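Local coordinates for hypothetical protein (Pectobacterium atrosepticum SCRI1043, PDB 2P7I) that probably transfers methyl groups from S-adenosylmethionine to a substrate not yet identified, at residues B[30-35]-B[198-203]; B[112-117]-B[140-145]; B[210-213]-B[217-220]. All blocks are in the same frame, centred on the assembly; numbering follows the deposited sequence. Where two conformers were deposited one is given.

Contact 1. Residues B[30-35]-B[198-203]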
loop_
_atom_site.group_PDB
_atom_site.type_symbol
_atom_site.label_atom_id
_atom_site.label_comp_id
_atom_site.label_asym_id
_atom_site.label_seq_id
_atom_site.Cartn_x
_atom_site.Cartn_y
_atom_site.Cartn_z
ATOM N N HIS B 30 -3.957 -22.564 -7.872
ATOM C CA HIS B 30 -3.935 -23.773 -7.031
ATOM C C HIS B 30 -2.530 -24.099 -6.509
ATOM O O HIS B 30 -2.347 -24.294 -5.326
ATOM C CB HIS B 30 -4.552 -24.972 -7.739
ATOM C CG HIS B 30 -6.045 -24.946 -7.800
ATOM N ND1 HIS B 30 -6.783 -26.007 -8.275
ATOM C CD2 HIS B 30 -6.944 -23.998 -7.443
ATOM C CE1 HIS B 30 -8.067 -25.723 -8.202
ATOM N NE2 HIS B 30 -8.194 -24.509 -7.707
ATOM N N PRO B 31 -1.528 -24.165 -7.392
ATOM C CA PRO B 31 -0.181 -24.410 -6.859
ATOM C C PRO B 31 0.377 -23.366 -5.868
ATOM O O PRO B 31 1.021 -23.741 -4.898
ATOM C CB PRO B 31 0.695 -24.542 -8.131
ATOM C CG PRO B 31 -0.122 -24.044 -9.249
ATOM C CD PRO B 31 -1.567 -24.175 -8.863
ATOM N N PHE B 32 0.123 -22.090 -6.098
ATOM C CA PHE B 32 0.557 -21.046 -5.175
ATOM C C PHE B 32 -0.202 -21.128 -3.867
ATOM O O PHE B 32 0.358 -20.827 -2.827
ATOM C CB PHE B 32 0.432 -19.655 -5.807
ATOM C CG PHE B 32 1.505 -19.354 -6.810
ATOM C CD1 PHE B 32 2.843 -19.571 -6.505
ATOM C CD2 PHE B 32 1.192 -18.844 -8.047
ATOM C CE1 PHE B 32 3.848 -19.295 -7.409
ATOM C CE2 PHE B 32 2.220 -18.573 -8.975
ATOM C CZ PHE B 32 3.541 -18.805 -8.640
HETATM N N MSE B 33 -1.454 -21.555 -3.910
HETATM C CA MSE B 33 -2.207 -21.741 -2.672
HETATM C C MSE B 33 -1.545 -22.834 -1.811
HETATM O O MSE B 33 -1.366 -22.664 -0.602
HETATM C CB MSE B 33 -3.654 -22.124 -2.997
HETATM C CG MSE B 33 -4.545 -20.944 -3.321
HETATM SE SE MSE B 33 -6.264 -21.601 -3.926
HETATM C CE MSE B 33 -6.951 -19.938 -4.374
ATOM N N VAL B 34 -1.186 -23.963 -2.422
ATOM C CA VAL B 34 -0.481 -25.031 -1.721
ATOM C C VAL B 34 0.866 -24.519 -1.189
ATOM O O VAL B 34 1.202 -24.783 -0.047
ATOM C CB VAL B 34 -0.335 -26.303 -2.601
ATOM C CG1 VAL B 34 0.522 -27.357 -1.901
ATOM C CG2 VAL B 34 -1.710 -26.869 -2.895
ATOM N N ARG B 35 1.621 -23.774 -1.991
ATOM C CA ARG B 35 2.847 -23.108 -1.497
ATOM C C ARG B 35 2.556 -22.257 -0.241
ATOM O O ARG B 35 3.266 -22.336 0.742
ATOM C CB ARG B 35 3.525 -22.243 -2.592
ATOM C CG ARG B 35 4.820 -22.828 -3.206
ATOM C CD ARG B 35 5.491 -21.860 -4.266
ATOM N NE ARG B 35 6.535 -20.926 -3.763
ATOM C CZ ARG B 35 7.216 -20.059 -4.539
ATOM N NH1 ARG B 35 6.949 -19.969 -5.836
ATOM N NH2 ARG B 35 8.150 -19.245 -4.034
ATOM N N GLY B 198 -1.810 -12.711 1.604
ATOM C CA GLY B 198 -2.424 -12.709 0.295
ATOM C C GLY B 198 -1.665 -13.620 -0.647
ATOM O O GLY B 198 -0.503 -13.907 -0.459
ATOM N N ILE B 199 -2.367 -14.147 -1.633
ATOM C CA ILE B 199 -1.792 -15.069 -2.582
ATOM C C ILE B 199 -1.893 -14.502 -4.000
ATOM O O ILE B 199 -2.974 -14.417 -4.586
ATOM C CB ILE B 199 -2.470 -16.444 -2.496
ATOM C CG1 ILE B 199 -2.372 -16.983 -1.059
ATOM C CG2 ILE B 199 -1.844 -17.442 -3.592
ATOM C CD1 ILE B 199 -3.343 -18.141 -0.779
ATOM N N PHE B 200 -0.722 -14.114 -4.530
ATOM C CA PHE B 200 -0.501 -13.735 -5.933
ATOM C C PHE B 200 -0.880 -12.290 -6.254
ATOM O O PHE B 200 -2.039 -11.958 -6.312
ATOM C CB PHE B 200 -1.201 -14.661 -6.930
ATOM C CG PHE B 200 -0.659 -14.567 -8.352
ATOM C CD1 PHE B 200 0.417 -15.312 -8.742
ATOM C CD2 PHE B 200 -1.243 -13.728 -9.296
ATOM C CE1 PHE B 200 0.913 -15.225 -10.065
ATOM C CE2 PHE B 200 -0.732 -13.629 -10.595
ATOM C CZ PHE B 200 0.337 -14.357 -10.969
ATOM N N PHE B 201 0.117 -11.466 -6.509
ATOM C CA PHE B 201 -0.109 -10.099 -6.979
ATOM C C PHE B 201 -0.704 -10.110 -8.381
ATOM O O PHE B 201 -0.029 -10.444 -9.321
ATOM C CB PHE B 201 1.199 -9.329 -6.921
ATOM C CG PHE B 201 1.022 -7.820 -6.868
ATOM C CD1 PHE B 201 0.606 -7.130 -8.003
ATOM C CD2 PHE B 201 1.277 -7.115 -5.712
ATOM C CE1 PHE B 201 0.454 -5.761 -7.973
ATOM C CE2 PHE B 201 1.118 -5.750 -5.673
ATOM C CZ PHE B 201 0.719 -5.073 -6.799
ATOM N N LYS B 202 -1.976 -9.716 -8.506
ATOM C CA LYS B 202 -2.767 -10.001 -9.733
ATOM C C LYS B 202 -3.176 -8.686 -10.392
ATOM O O LYS B 202 -4.049 -7.992 -9.880
ATOM C CB LYS B 202 -4.031 -10.803 -9.386
ATOM C CG LYS B 202 -4.826 -11.337 -10.589
ATOM C CD LYS B 202 -6.176 -11.868 -10.147
ATOM C CE LYS B 202 -7.011 -12.284 -11.325
ATOM N NZ LYS B 202 -8.373 -12.726 -10.861
ATOM N N ALA B 203 -2.525 -8.339 -11.496
ATOM C CA ALA B 203 -2.777 -7.057 -12.175
ATOM C C ALA B 203 -3.589 -7.200 -13.467
ATOM O O ALA B 203 -4.027 -6.203 -14.039
ATOM C CB ALA B 203 -1.466 -6.353 -12.453
#
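Phe32 and Met33, neighbours on the helix 24-37, straddle Ile199 of strand 192-201, the outermost strand of the sheet within this chain. Helix and strand axes approach to 8.4 Å and run at 136°, too far apart for backbone contact, so side chains fill the gap. Ile199 is the bump, filling the hollow between Phe32 CB and Met33 CG. Its CG2 lies 3.9 Å from Phe32 CB and also reaches the carbonyl carbon there, whereas CD1 meets Met33 CG at 4.0 Å. The selenomethionine chain, extended beyond CG, crosses the isoleucine at about a right angle.

The Phe32 ring meets that of Phe200 obliquely, with planes at 34° and centroids 5.7 Å apart. The CD2-CE2 side of Phe32 meets the CD1-CE1 side of Phe200, closest at Phe32 CD2 to Phe200 CD1, 3.7 Å. The Phe200 ring swings there with CG anti to its own nitrogen (chi1 -162°), and Phe24 and Trp209 meet it edge-to-face. Tyr227 of helix 220-230 packs nearly parallel to Phe32.

No hydrogen bond joins the two segments and all four touching residues are buried; the helix is held here by apolar shape matching, without polar bonds to fix its register.

Contact 2. Residues B[112-117]-B[140-145]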
loop_
_atom_site.group_PDB
_atom_site.type_symbol
_atom_site.label_atom_id
_atom_site.label_comp_id
_atom_site.label_asym_id
_atom_site.label_seq_id
_atom_site.Cartn_x
_atom_site.Cartn_y
_atom_site.Cartn_z
ATOM N N VAL B 112 -14.766 -21.145 -1.249
ATOM C CA VAL B 112 -16.064 -21.727 -0.945
ATOM C C VAL B 112 -16.930 -20.750 -0.102
ATOM O O VAL B 112 -18.138 -20.650 -0.344
ATOM C CB VAL B 112 -15.891 -23.053 -0.151
ATOM C CG1 VAL B 112 -17.231 -23.557 0.410
ATOM C CG2 VAL B 112 -15.142 -24.118 -0.986
ATOM N N LEU B 113 -16.327 -20.031 0.867
ATOM C CA LEU B 113 -17.117 -19.207 1.830
ATOM C C LEU B 113 -18.015 -18.144 1.162
ATOM O O LEU B 113 -19.126 -17.845 1.643
ATOM C CB LEU B 113 -16.226 -18.563 2.897
ATOM C CG LEU B 113 -16.986 -17.937 4.060
ATOM C CD1 LEU B 113 -17.653 -19.015 4.920
ATOM C CD2 LEU B 113 -16.036 -16.991 4.855
ATOM N N GLU B 114 -17.578 -17.657 -0.005
ATOM C CA GLU B 114 -18.279 -16.616 -0.774
ATOM C C GLU B 114 -19.554 -17.129 -1.431
ATOM O O GLU B 114 -20.398 -16.355 -1.875
ATOM C CB GLU B 114 -17.300 -15.976 -1.796
ATOM C CG GLU B 114 -16.768 -16.870 -2.906
ATOM C CD GLU B 114 -15.548 -17.714 -2.528
ATOM O OE1 GLU B 114 -15.204 -17.863 -1.311
ATOM O OE2 GLU B 114 -14.910 -18.190 -3.491
ATOM N N HIS B 115 -19.678 -18.446 -1.477
ATOM C CA HIS B 115 -20.857 -19.119 -1.995
ATOM C C HIS B 115 -21.904 -19.431 -0.920
ATOM O O HIS B 115 -22.988 -19.915 -1.244
ATOM C CB HIS B 115 -20.459 -20.443 -2.616
ATOM C CG HIS B 115 -19.760 -20.333 -3.933
ATOM N ND1 HIS B 115 -18.397 -20.184 -4.055
ATOM C CD2 HIS B 115 -20.235 -20.443 -5.193
ATOM C CE1 HIS B 115 -18.068 -20.155 -5.340
ATOM N NE2 HIS B 115 -19.167 -20.315 -6.050
ATOM N N ILE B 116 -21.611 -19.154 0.342
ATOM C CA ILE B 116 -22.477 -19.571 1.458
ATOM C C ILE B 116 -23.421 -18.457 1.910
ATOM O O ILE B 116 -22.973 -17.337 2.216
ATOM C CB ILE B 116 -21.577 -20.036 2.652
ATOM C CG1 ILE B 116 -20.653 -21.161 2.187
ATOM C CG2 ILE B 116 -22.422 -20.536 3.880
ATOM C CD1 ILE B 116 -21.432 -22.375 1.758
ATOM N N ASP B 117 -24.703 -18.759 2.015
ATOM C CA ASP B 117 -25.671 -17.771 2.516
ATOM C C ASP B 117 -25.411 -17.299 3.948
ATOM O O ASP B 117 -25.568 -16.115 4.223
ATOM C CB ASP B 117 -27.085 -18.297 2.400
ATOM C CG ASP B 117 -27.527 -18.501 0.959
ATOM O OD1 ASP B 117 -27.103 -17.746 0.052
ATOM O OD2 ASP B 117 -28.342 -19.414 0.750
ATOM N N VAL B 140 -9.457 -19.217 2.445
ATOM C CA VAL B 140 -9.001 -18.425 1.278
ATOM C C VAL B 140 -10.207 -18.040 0.444
ATOM O O VAL B 140 -10.996 -18.870 0.122
ATOM C CB VAL B 140 -7.951 -19.162 0.413
ATOM C CG1 VAL B 140 -7.535 -18.314 -0.783
ATOM C CG2 VAL B 140 -6.717 -19.533 1.237
ATOM N N CYS B 141 -10.302 -16.757 0.078
ATOM C CA CYS B 141 -11.354 -16.267 -0.787
ATOM C C CYS B 141 -10.799 -15.312 -1.843
ATOM O O CYS B 141 -9.759 -14.665 -1.625
ATOM C CB CYS B 141 -12.365 -15.487 0.047
ATOM S SG CYS B 141 -13.332 -16.498 1.190
ATOM N N PRO B 142 -11.518 -15.156 -2.957
ATOM C CA PRO B 142 -11.175 -14.135 -3.937
ATOM C C PRO B 142 -11.255 -12.741 -3.301
ATOM O O PRO B 142 -12.125 -12.462 -2.500
ATOM C CB PRO B 142 -12.230 -14.325 -5.041
ATOM C CG PRO B 142 -12.890 -15.456 -4.775
ATOM C CD PRO B 142 -12.685 -15.916 -3.380
ATOM N N ASN B 143 -10.294 -11.897 -3.598
ATOM C CA ASN B 143 -10.170 -10.603 -2.967
ATOM C C ASN B 143 -10.818 -9.480 -3.744
ATOM O O ASN B 143 -10.466 -9.219 -4.906
ATOM C CB ASN B 143 -8.685 -10.336 -2.827
ATOM C CG ASN B 143 -8.360 -9.049 -2.158
ATOM O OD1 ASN B 143 -9.169 -8.497 -1.385
ATOM N ND2 ASN B 143 -7.140 -8.579 -2.377
ATOM N N ALA B 144 -11.684 -8.752 -3.067
ATOM C CA ALA B 144 -12.318 -7.575 -3.630
ATOM C C ALA B 144 -11.321 -6.555 -4.091
ATOM O O ALA B 144 -11.589 -5.788 -5.021
ATOM C CB ALA B 144 -13.261 -6.951 -2.599
ATOM N N ASN B 145 -10.215 -6.410 -3.348
ATOM C CA ASN B 145 -9.285 -5.344 -3.573
ATOM C C ASN B 145 -8.114 -5.755 -4.460
ATOM O O ASN B 145 -7.161 -5.038 -4.561
ATOM C CB ASN B 145 -8.771 -4.786 -2.269
ATOM C CG ASN B 145 -9.866 -4.245 -1.418
ATOM O OD1 ASN B 145 -10.961 -3.991 -1.907
ATOM N ND2 ASN B 145 -9.582 -4.052 -0.130
HETATM O O HOH W 1 -13.510 -20.007 1.212
#
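Glu114 and Cys141 are the closest backbone neighbours, their CA atoms 6.9 Å apart, where a 3-10 turn comes up against the C-terminal end of a central strand. In the Rossmann-like methyltransferase fold, the turn 113-115 follows strand 104-110 and leads to helix 119-130, while 140-142 ends the adjacent parallel strand 135-142; the chain between them makes a beta-alpha-beta crossover. Class I methyltransferases bind S-adenosylmethionine at the C-terminal ends of these parallel strands, so the contact probably lies near that pocket. Bonds from His115 N to Val112 O and from Ile116 N to Leu113 O close the turn. Val140 pairs with Leu109 and His111 through backbone bonds, and past the end of that pairing a water carries the link on, accepting from Leu113 N at 2.8 Å and donating to Val140 O at 3.0 Å.

The side chains add a mixed polar and apolar interface. Glu114 CG sits between the backbone N and carbonyl carbon (chi1 65°), and a bend at chi2 of -84° turns the carboxylate toward the strand. Its two oxygens diverge: OE1 lies 3.4 Å from Cys141 SG, and OE2 approaches the Pro142 ring at CD and CG. Glutamate and proline come from opposite directions. Leu113 reaches Cys141 through its CB, 3.9 Å from SG, and its side chain also packs on Leu123 of helix 119-130. Tyr177 packs on both Cys141 and Leu113.

Past the strand, Asn143 forms an Asx turn: its OD1 accepts from Asn145 N, which stands above the carbonyl plane. Across the interface, the shortest side-chain approach is Glu114 OE2 to Pro142 CD, at 3.2 Å.

Contact 3. Residues B[210-213]-B[217-220]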
loop_
_atom_site.group_PDB
_atom_site.type_symbol
_atom_site.label_atom_id
_atom_site.label_comp_id
_atom_site.label_asym_id
_atom_site.label_seq_id
_atom_site.Cartn_x
_atom_site.Cartn_y
_atom_site.Cartn_z
ATOM N N ASP B 210 -5.523 -16.028 -19.401
ATOM C CA ASP B 210 -5.716 -17.232 -20.179
ATOM C C ASP B 210 -5.211 -17.042 -21.601
ATOM O O ASP B 210 -4.697 -17.982 -22.196
ATOM C CB ASP B 210 -7.179 -17.663 -20.152
ATOM C CG ASP B 210 -7.662 -18.016 -18.735
ATOM O OD1 ASP B 210 -6.834 -18.358 -17.848
ATOM O OD2 ASP B 210 -8.889 -17.942 -18.510
ATOM N N GLN B 211 -5.320 -15.826 -22.127
ATOM C CA GLN B 211 -4.732 -15.511 -23.418
ATOM C C GLN B 211 -3.222 -15.383 -23.324
ATOM O O GLN B 211 -2.509 -15.972 -24.106
ATOM C CB GLN B 211 -5.317 -14.225 -23.992
ATOM C CG GLN B 211 -6.824 -14.264 -24.265
ATOM C CD GLN B 211 -7.378 -12.877 -24.563
ATOM O OE1 GLN B 211 -7.137 -12.328 -25.634
ATOM N NE2 GLN B 211 -8.091 -12.290 -23.596
ATOM N N ILE B 212 -2.721 -14.636 -22.350
ATOM C CA ILE B 212 -1.292 -14.355 -22.290
ATOM C C ILE B 212 -0.496 -15.626 -21.969
ATOM O O ILE B 212 0.660 -15.760 -22.371
ATOM C CB ILE B 212 -0.983 -13.242 -21.255
ATOM C CG1 ILE B 212 0.344 -12.560 -21.589
ATOM C CG2 ILE B 212 -0.995 -13.816 -19.853
ATOM C CD1 ILE B 212 0.636 -11.334 -20.732
ATOM N N LEU B 213 -1.121 -16.560 -21.255
ATOM C CA LEU B 213 -0.442 -17.786 -20.851
ATOM C C LEU B 213 -0.202 -18.720 -22.045
ATOM O O LEU B 213 0.669 -19.578 -21.988
ATOM C CB LEU B 213 -1.205 -18.510 -19.727
ATOM C CG LEU B 213 -1.100 -17.869 -18.340
ATOM C CD1 LEU B 213 -1.998 -18.570 -17.321
ATOM C CD2 LEU B 213 0.319 -17.859 -17.886
ATOM N N ILE B 217 5.190 -14.595 -23.421
ATOM C CA ILE B 217 5.399 -13.230 -22.944
ATOM C C ILE B 217 5.764 -13.221 -21.451
ATOM O O ILE B 217 6.623 -12.452 -21.028
ATOM C CB ILE B 217 4.158 -12.321 -23.199
ATOM C CG1 ILE B 217 3.936 -12.120 -24.706
ATOM C CG2 ILE B 217 4.350 -10.966 -22.547
ATOM C CD1 ILE B 217 2.657 -11.368 -25.057
ATOM N N LEU B 218 5.118 -14.080 -20.672
ATOM C CA LEU B 218 5.375 -14.157 -19.223
ATOM C C LEU B 218 5.999 -15.496 -18.872
ATOM O O LEU B 218 5.527 -16.530 -19.328
ATOM C CB LEU B 218 4.073 -13.984 -18.416
ATOM C CG LEU B 218 3.262 -12.710 -18.650
ATOM C CD1 LEU B 218 2.041 -12.738 -17.777
ATOM C CD2 LEU B 218 4.093 -11.442 -18.405
ATOM N N SER B 219 7.035 -15.481 -18.046
ATOM C CA SER B 219 7.724 -16.701 -17.667
ATOM C C SER B 219 7.253 -17.230 -16.336
ATOM O O SER B 219 6.505 -16.553 -15.588
ATOM C CB SER B 219 9.208 -16.437 -17.561
ATOM O OG SER B 219 9.435 -15.581 -16.472
ATOM N N LYS B 220 7.722 -18.430 -16.003
ATOM C CA LYS B 220 7.340 -19.026 -14.732
ATOM C C LYS B 220 7.957 -18.223 -13.599
ATOM O O LYS B 220 7.367 -18.096 -12.550
ATOM C CB LYS B 220 7.697 -20.523 -14.675
ATOM C CG LYS B 220 9.013 -20.901 -13.997
ATOM C CD LYS B 220 8.823 -22.081 -13.016
ATOM C CE LYS B 220 9.707 -21.961 -11.761
ATOM N NZ LYS B 220 8.990 -22.411 -10.527
HETATM O O HOH W 2 2.982 -16.029 -20.948
#
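Ile212 O has two partners, a water 2.7 Å away and the hydroxyl Thr215 OG1, and the water leads across to Leu218, accepting from Leu218 N at 2.9 Å. Ile212 O is one of several possible acceptors for the water's protons. The water thereby spans the turn between helix 206-212 and helix 220-230, where no direct hydrogen bond links the two segments. Thr215 OG1 also bonds to Ile217 N, so the intervening turn is tied to both of its flanks.

The Ile212 side chain carries the apolar part. It was modelled in two conformers; the contacts that follow hold for the one described and are less certain in the other. With CG1 anti to the backbone N (chi1 -157°) and the chain extended to CD1, the isoleucine lies against both Ile217 and Leu218, crossing each at about a right angle. Ile212 CD1 packs against the fork of Leu218, 3.6 Å from Leu218 CD1 and as close to its CG, while CG2 touches the same leucine methyl. Nearer the helix, Ile212 CG1 comes within 4.1 Å of Ile217 CB.

Ser219 is the N-cap of helix 220-230, its OG bonded to Tyr222 N. A second subunit covers this turn: its Ile212 packs on Ile212, and its Gln211 on Ile217. The chemistry is therefore divided: one water and a threonine hydroxyl serve the backbone of the turn, while buried aliphatic packing joins its two sides and continues into the subunit interface.

In the fold
Contacts 1 and 2 share the seven-stranded mixed sheet, one at strand 192-201, outermost within this chain, and the other at the end of strand 135-142. Their centres are 15 Å apart, yet they touch, Met33 CE lying 4.0 Å from Val140 CG1. Contact 1 joins helix 24-37 to strand 192-201, far apart in sequence, and the crossover of contact 2 lies in the chain between them. Contact 3 follows in series, as strand 192-201 leads to helix 206-212; its centre lies about 15 Å from that of contact 1 and about 26 Å from that of contact 2. Contacts 1 and 3 both reach the second subunit, placing this outermost strand and the helical turn beside the assembly interface.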